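Local coordinates for Rubredoxin\:oxygen oxidoreductase (Desulfovibrio gigas, PDB 1E5D), which catalyses the four-electron reduction of one oxygen molecule to two water molecules, using a diiron centre and flavin mononucleotide, at residues A[40-46]-A[132-136]; A[72-77]-A[97-103]. All coordinates share one frame. Numbering follows the deposited sequence.

Contact 1 (A[40-46]-A[132-136]); sequences VEDEKTT and LGKRT
Two β-hairpin ends meet here, one from each sheet of the metallo-β-lactamase sandwich. Segment 40-46 links antiparallel strands 33-40 and 46-48 and is closed by V40 N to T46 O (2.7 Å) and T46 N to V40 O (2.9 Å); segment 132-136 joins strands 129-131 and 136-141, with L132 N bonded to R135 O (2.9 Å). V40 (chi1 t) points toward the second turn, its CG1 4.2 Å from R135 NE. E41 turns its side chain away, but its carbonyl O accepts R135 NH2 at 3.1 Å, while R135 NH1 forms a salt bridge with E158. D42 (phi/psi -140/-171, chi1 t) drives its carboxylate into the other turn: K134 N donates to OD1 of D42 at 2.7 Å and R135 N to OD2 of D42 at 2.6 Å. E43, poorly ordered, lays CG 3.3 Å from G133 CA; its OE2 takes a weak hydrogen bond from K134 N (3.3 Å). G133 must be glycine: at phi/psi 130/-110 a CB would jam against the preceding carbonyl and clash with E43 and D42. K44 N donates to L132 O at 2.7 Å; T45, facing away, ties OG1 back to D42 O (3.0 Å). T46 (chi1 m) points toward the second turn again, OG1 3.8 Å from CG of L132, whose side chain (m, p) also packs on F155. The bonds reach mainly backbone groups, so the join depends on the shape of both turns: one carboxylate, that of D42, accepts two successive amides of the 132-136 turn.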
loop_
_atom_site.group_PDB
_atom_site.type_symbol
_atom_site.label_atom_id
_atom_site.label_comp_id
_atom_site.label_asym_id
_atom_site.label_seq_id
_atom_site.Cartn_x
_atom_site.Cartn_y
_atom_site.Cartn_z
ATOM N N VAL A 40 -12.937 -28.579 -28.388
ATOM C CA VAL A 40 -13.232 -28.678 -29.812
ATOM C C VAL A 40 -13.338 -30.134 -30.261
ATOM O O VAL A 40 -12.367 -30.894 -30.235
ATOM C CB VAL A 40 -12.167 -27.963 -30.664
ATOM C CG1 VAL A 40 -12.512 -28.095 -32.140
ATOM C CG2 VAL A 40 -12.048 -26.507 -30.253
ATOM N N GLU A 41 -14.549 -30.514 -30.671
ATOM C CA GLU A 41 -14.801 -31.862 -31.158
ATOM C C GLU A 41 -14.371 -32.042 -32.611
ATOM O O GLU A 41 -15.001 -31.451 -33.488
ATOM C CB GLU A 41 -16.287 -32.191 -31.034
ATOM C CG GLU A 41 -16.669 -32.587 -29.611
ATOM C CD GLU A 41 -18.136 -32.949 -29.502
ATOM O OE1 GLU A 41 -18.990 -32.128 -29.906
ATOM O OE2 GLU A 41 -18.427 -34.060 -29.011
ATOM N N ASP A 42 -13.333 -32.832 -32.816
ATOM C CA ASP A 42 -12.826 -33.287 -34.100
ATOM C C ASP A 42 -12.414 -34.763 -33.991
ATOM O O ASP A 42 -12.682 -35.422 -32.981
ATOM C CB ASP A 42 -11.655 -32.450 -34.594
ATOM C CG ASP A 42 -11.551 -32.369 -36.102
ATOM O OD1 ASP A 42 -12.157 -33.208 -36.801
ATOM O OD2 ASP A 42 -10.854 -31.469 -36.611
ATOM N N GLU A 43 -11.768 -35.280 -35.033
ATOM C CA GLU A 43 -11.293 -36.667 -34.965
ATOM C C GLU A 43 -10.279 -36.727 -33.820
ATOM O O GLU A 43 -10.369 -37.541 -32.911
ATOM C CB GLU A 43 -10.710 -37.141 -36.284
ATOM C CG GLU A 43 -11.210 -36.450 -37.535
ATOM C CD GLU A 43 -12.715 -36.356 -37.665
ATOM O OE1 GLU A 43 -13.425 -37.263 -37.179
ATOM O OE2 GLU A 43 -13.205 -35.365 -38.255
ATOM N N LYS A 44 -9.332 -35.803 -33.911
ATOM C CA LYS A 44 -8.465 -35.436 -32.804
ATOM C C LYS A 44 -9.219 -34.435 -31.928
ATOM O O LYS A 44 -9.350 -33.261 -32.283
ATOM C CB LYS A 44 -7.159 -34.866 -33.337
ATOM C CG LYS A 44 -6.022 -35.844 -33.528
ATOM C CD LYS A 44 -6.448 -37.295 -33.574
ATOM C CE LYS A 44 -5.390 -38.232 -33.022
ATOM N NZ LYS A 44 -4.011 -37.730 -33.264
ATOM N N THR A 45 -9.754 -34.889 -30.796
ATOM C CA THR A 45 -10.541 -33.970 -29.976
ATOM C C THR A 45 -9.640 -33.161 -29.048
ATOM O O THR A 45 -8.803 -33.702 -28.328
ATOM C CB THR A 45 -11.616 -34.696 -29.151
ATOM O OG1 THR A 45 -12.657 -35.145 -30.025
ATOM C CG2 THR A 45 -12.247 -33.722 -28.166
ATOM N N THR A 46 -9.823 -31.837 -29.080
ATOM C CA THR A 46 -8.868 -30.958 -28.424
ATOM C C THR A 46 -9.470 -30.016 -27.390
ATOM O O THR A 46 -10.538 -29.433 -27.550
ATOM C CB THR A 46 -8.127 -30.096 -29.471
ATOM O OG1 THR A 46 -7.469 -30.958 -30.398
ATOM C CG2 THR A 46 -7.059 -29.264 -28.788
ATOM N N LEU A 132 -6.655 -31.331 -36.955
ATOM C CA LEU A 132 -7.302 -31.949 -35.792
ATOM C C LEU A 132 -8.273 -33.028 -36.279
ATOM O O LEU A 132 -8.924 -33.709 -35.495
ATOM C CB LEU A 132 -8.005 -30.907 -34.935
ATOM C CG LEU A 132 -7.162 -30.010 -34.035
ATOM C CD1 LEU A 132 -5.959 -29.427 -34.750
ATOM C CD2 LEU A 132 -8.017 -28.866 -33.496
ATOM N N GLY A 133 -8.314 -33.136 -37.596
ATOM C CA GLY A 133 -9.179 -33.992 -38.375
ATOM C C GLY A 133 -9.864 -33.177 -39.461
ATOM O O GLY A 133 -9.231 -32.715 -40.412
ATOM N N LYS A 134 -11.173 -32.968 -39.318
ATOM C CA LYS A 134 -11.865 -32.107 -40.277
ATOM C C LYS A 134 -11.400 -30.666 -40.125
ATOM O O LYS A 134 -11.250 -29.925 -41.101
ATOM C CB LYS A 134 -13.381 -32.231 -40.109
ATOM C CG LYS A 134 -14.063 -30.931 -39.728
ATOM C CD LYS A 134 -15.518 -31.126 -39.345
ATOM C CE LYS A 134 -16.438 -30.227 -40.153
ATOM N NZ LYS A 134 -16.395 -28.806 -39.708
ATOM N N ARG A 135 -11.145 -30.203 -38.895
ATOM C CA ARG A 135 -10.711 -28.807 -38.775
ATOM C C ARG A 135 -9.198 -28.713 -38.764
ATOM O O ARG A 135 -8.511 -29.693 -38.486
ATOM C CB ARG A 135 -11.294 -28.166 -37.511
ATOM C CG ARG A 135 -12.786 -27.907 -37.638
ATOM C CD ARG A 135 -13.463 -27.551 -36.334
ATOM N NE ARG A 135 -14.351 -28.607 -35.843
ATOM C CZ ARG A 135 -15.674 -28.477 -35.819
ATOM N NH1 ARG A 135 -16.210 -27.345 -36.264
ATOM N NH2 ARG A 135 -16.464 -29.439 -35.369
ATOM N N THR A 136 -8.668 -27.527 -39.052
ATOM C CA THR A 136 -7.225 -27.326 -38.863
ATOM C C THR A 136 -6.980 -25.996 -38.158
ATOM O O THR A 136 -7.460 -24.934 -38.554
ATOM C CB THR A 136 -6.455 -27.459 -40.187
ATOM O OG1 THR A 136 -5.669 -26.292 -40.444
ATOM C CG2 THR A 136 -7.421 -27.605 -41.359
#

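Contact 2 (A[72-77]-A[97-103]); sequences IDYLVI and PEKIFTS
Strands 74-77 and 99-103 run parallel, their axes 4.4 Å apart at closest and inclined by 17°, with Y74 opposite K99, L75 opposite I100 and V76 opposite F101. D73 O accepts K99 N (3.2 Å) and, weakly, E98 N (2.7 Å); L75 N donates to K99 O (2.9 Å), and two very short bonds follow, F101 N to L75 O and I77 N to F101 O, both 2.5 Å. Y74 (chi1 m, chi2 -24°) and F101 (chi1 m, chi2 -82°) share one face in a T-shaped stack: the edge of F101 meets the face of Y74, centroids 4.8 Å apart, planes at 85°, CE2 of F101 3.3 Å from CD1 of Y74. V76 (t) sets CG2 3.7 Å from F101 CB. This is a β-alpha-β crossover, the chain returning through helices 82-85 and 88-95, and strand 74-77 leads directly to H79, E81 and D83 of the diiron site. On the other face, L75 (m, t) places CD1 3.4 Å from P97 CG, and I77 (m, m) brings CG1 3.9 Å from CG2 of I100 (m, t); helix 88-95 packs on L75, I77 and I100, and M110 of helix 104-114 on I77 and I100. S103 (chi1 p) N-caps helix 104-114, its OG bonded to G106 N, and a water bridges I77 O (2.6 Å) to S103 N (3.0 Å).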
loop_
_atom_site.group_PDB
_atom_site.type_symbol
_atom_site.label_atom_id
_atom_site.label_comp_id
_atom_site.label_asym_id
_atom_site.label_seq_id
_atom_site.Cartn_x
_atom_site.Cartn_y
_atom_site.Cartn_z
ATOM N N ILE A 72 -10.326 -37.144 -25.143
ATOM C CA ILE A 72 -9.572 -35.973 -25.580
ATOM C C ILE A 72 -8.170 -36.402 -25.989
ATOM O O ILE A 72 -7.520 -37.159 -25.260
ATOM C CB ILE A 72 -9.465 -34.895 -24.486
ATOM C CG1 ILE A 72 -10.794 -34.227 -24.123
ATOM C CG2 ILE A 72 -8.412 -33.862 -24.873
ATOM C CD1 ILE A 72 -10.685 -33.335 -22.905
ATOM N N ASP A 73 -7.673 -35.942 -27.136
ATOM C CA ASP A 73 -6.340 -36.391 -27.526
ATOM C C ASP A 73 -5.305 -35.296 -27.290
ATOM O O ASP A 73 -4.162 -35.575 -26.933
ATOM C CB ASP A 73 -6.273 -36.790 -29.000
ATOM C CG ASP A 73 -7.310 -37.797 -29.437
ATOM O OD1 ASP A 73 -7.114 -38.998 -29.145
ATOM O OD2 ASP A 73 -8.305 -37.379 -30.070
ATOM N N TYR A 74 -5.749 -34.068 -27.534
ATOM C CA TYR A 74 -4.837 -32.941 -27.558
ATOM C C TYR A 74 -5.132 -31.927 -26.460
ATOM O O TYR A 74 -6.281 -31.624 -26.145
ATOM C CB TYR A 74 -4.914 -32.225 -28.909
ATOM C CG TYR A 74 -4.290 -32.955 -30.071
ATOM C CD1 TYR A 74 -3.287 -33.900 -29.884
ATOM C CD2 TYR A 74 -4.713 -32.692 -31.370
ATOM C CE1 TYR A 74 -2.730 -34.558 -30.969
ATOM C CE2 TYR A 74 -4.162 -33.341 -32.453
ATOM C CZ TYR A 74 -3.170 -34.276 -32.246
ATOM O OH TYR A 74 -2.617 -34.927 -33.326
ATOM N N LEU A 75 -4.037 -31.414 -25.916
ATOM C CA LEU A 75 -4.111 -30.324 -24.952
ATOM C C LEU A 75 -3.298 -29.163 -25.501
ATOM O O LEU A 75 -2.108 -29.329 -25.759
ATOM C CB LEU A 75 -3.612 -30.754 -23.576
ATOM C CG LEU A 75 -4.456 -31.818 -22.862
ATOM C CD1 LEU A 75 -3.773 -32.293 -21.595
ATOM C CD2 LEU A 75 -5.843 -31.274 -22.565
ATOM N N VAL A 76 -3.925 -28.009 -25.702
ATOM C CA VAL A 76 -3.120 -26.872 -26.164
ATOM C C VAL A 76 -2.945 -25.876 -25.026
ATOM O O VAL A 76 -3.914 -25.245 -24.600
ATOM C CB VAL A 76 -3.747 -26.176 -27.379
ATOM C CG1 VAL A 76 -3.030 -24.861 -27.648
ATOM C CG2 VAL A 76 -3.698 -27.066 -28.613
ATOM N N ILE A 77 -1.724 -25.731 -24.515
ATOM C CA ILE A 77 -1.513 -24.784 -23.421
ATOM C C ILE A 77 -0.850 -23.508 -23.932
ATOM O O ILE A 77 0.320 -23.504 -24.290
ATOM C CB ILE A 77 -0.672 -25.384 -22.294
ATOM C CG1 ILE A 77 -1.107 -26.798 -21.912
ATOM C CG2 ILE A 77 -0.704 -24.472 -21.075
ATOM C CD1 ILE A 77 -2.562 -26.829 -21.474
ATOM N N PRO A 97 -3.574 -37.523 -22.555
ATOM C CA PRO A 97 -3.571 -36.960 -23.907
ATOM C C PRO A 97 -2.407 -37.489 -24.724
ATOM O O PRO A 97 -1.335 -37.803 -24.212
ATOM C CB PRO A 97 -3.392 -35.462 -23.657
ATOM C CG PRO A 97 -2.667 -35.399 -22.351
ATOM C CD PRO A 97 -3.217 -36.535 -21.525
ATOM N N GLU A 98 -2.616 -37.576 -26.030
ATOM C CA GLU A 98 -1.528 -38.007 -26.908
ATOM C C GLU A 98 -0.504 -36.891 -27.024
ATOM O O GLU A 98 0.706 -37.083 -27.072
ATOM C CB GLU A 98 -2.113 -38.401 -28.254
ATOM C CG GLU A 98 -1.193 -38.205 -29.445
ATOM C CD GLU A 98 -1.813 -38.783 -30.704
ATOM O OE1 GLU A 98 -3.039 -39.029 -30.698
ATOM O OE2 GLU A 98 -1.069 -38.983 -31.682
ATOM N N LYS A 99 -1.014 -35.656 -27.060
ATOM C CA LYS A 99 -0.064 -34.560 -27.216
ATOM C C LYS A 99 -0.502 -33.298 -26.492
ATOM O O LYS A 99 -1.657 -32.897 -26.426
ATOM C CB LYS A 99 0.146 -34.266 -28.707
ATOM C CG LYS A 99 1.383 -34.927 -29.286
ATOM C CD LYS A 99 1.182 -35.308 -30.742
ATOM C CE LYS A 99 2.513 -35.316 -31.482
ATOM N NZ LYS A 99 3.661 -35.260 -30.530
ATOM N N ILE A 100 0.515 -32.655 -25.930
ATOM C CA ILE A 100 0.331 -31.368 -25.291
ATOM C C ILE A 100 0.996 -30.308 -26.160
ATOM O O ILE A 100 2.221 -30.362 -26.303
ATOM C CB ILE A 100 0.946 -31.313 -23.886
ATOM C CG1 ILE A 100 0.346 -32.315 -22.899
ATOM C CG2 ILE A 100 0.854 -29.894 -23.336
ATOM C CD1 ILE A 100 1.104 -32.435 -21.595
ATOM N N PHE A 101 0.195 -29.410 -26.711
ATOM C CA PHE A 101 0.749 -28.341 -27.532
ATOM C C PHE A 101 0.937 -27.044 -26.750
ATOM O O PHE A 101 -0.003 -26.569 -26.116
ATOM C CB PHE A 101 -0.148 -28.088 -28.749
ATOM C CG PHE A 101 -0.181 -29.299 -29.673
ATOM C CD1 PHE A 101 0.830 -29.497 -30.593
ATOM C CD2 PHE A 101 -1.218 -30.210 -29.592
ATOM C CE1 PHE A 101 0.806 -30.595 -31.426
ATOM C CE2 PHE A 101 -1.254 -31.303 -30.429
ATOM C CZ PHE A 101 -0.241 -31.487 -31.343
ATOM N N THR A 102 2.146 -26.499 -26.822
ATOM C CA THR A 102 2.471 -25.235 -26.188
ATOM C C THR A 102 3.514 -24.475 -27.000
ATOM O O THR A 102 4.210 -25.011 -27.862
ATOM C CB THR A 102 2.979 -25.431 -24.745
ATOM O OG1 THR A 102 2.972 -24.164 -24.078
ATOM C CG2 THR A 102 4.414 -25.923 -24.733
ATOM N N SER A 103 3.616 -23.172 -26.727
ATOM C CA SER A 103 4.616 -22.390 -27.446
ATOM C C SER A 103 6.006 -22.795 -26.975
ATOM O O SER A 103 6.206 -23.473 -25.965
ATOM C CB SER A 103 4.404 -20.895 -27.237
ATOM O OG SER A 103 4.807 -20.506 -25.932
HETATM O O HOH W 1 2.243 -21.703 -24.500
#

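How the contacts relate
Contact 2 is buried core, two adjacent parallel strands of the seven-stranded sheet joined by a regular backbone ladder and apolar side chains. Contact 1 lies at the partly exposed end of the sandwich, where irregular turns from the two different sheets rely on a carboxylate and a guanidinium bonded to backbone groups, with one bond between backbones. Their centres are about 12 Å apart and they touch, because strand 46-48, which follows segment 40-46, is the neighbour of strand 74-77: T45 O and D73 N, 2.8 Å apart, probably hydrogen-bond, and K44 NZ makes a salt bridge to E98 OE1 (3.0 Å). T46 OG1 packs on Y74 CB at 3.2 Å. Contact 2 leads toward the iron site; contact 1 lies away from it.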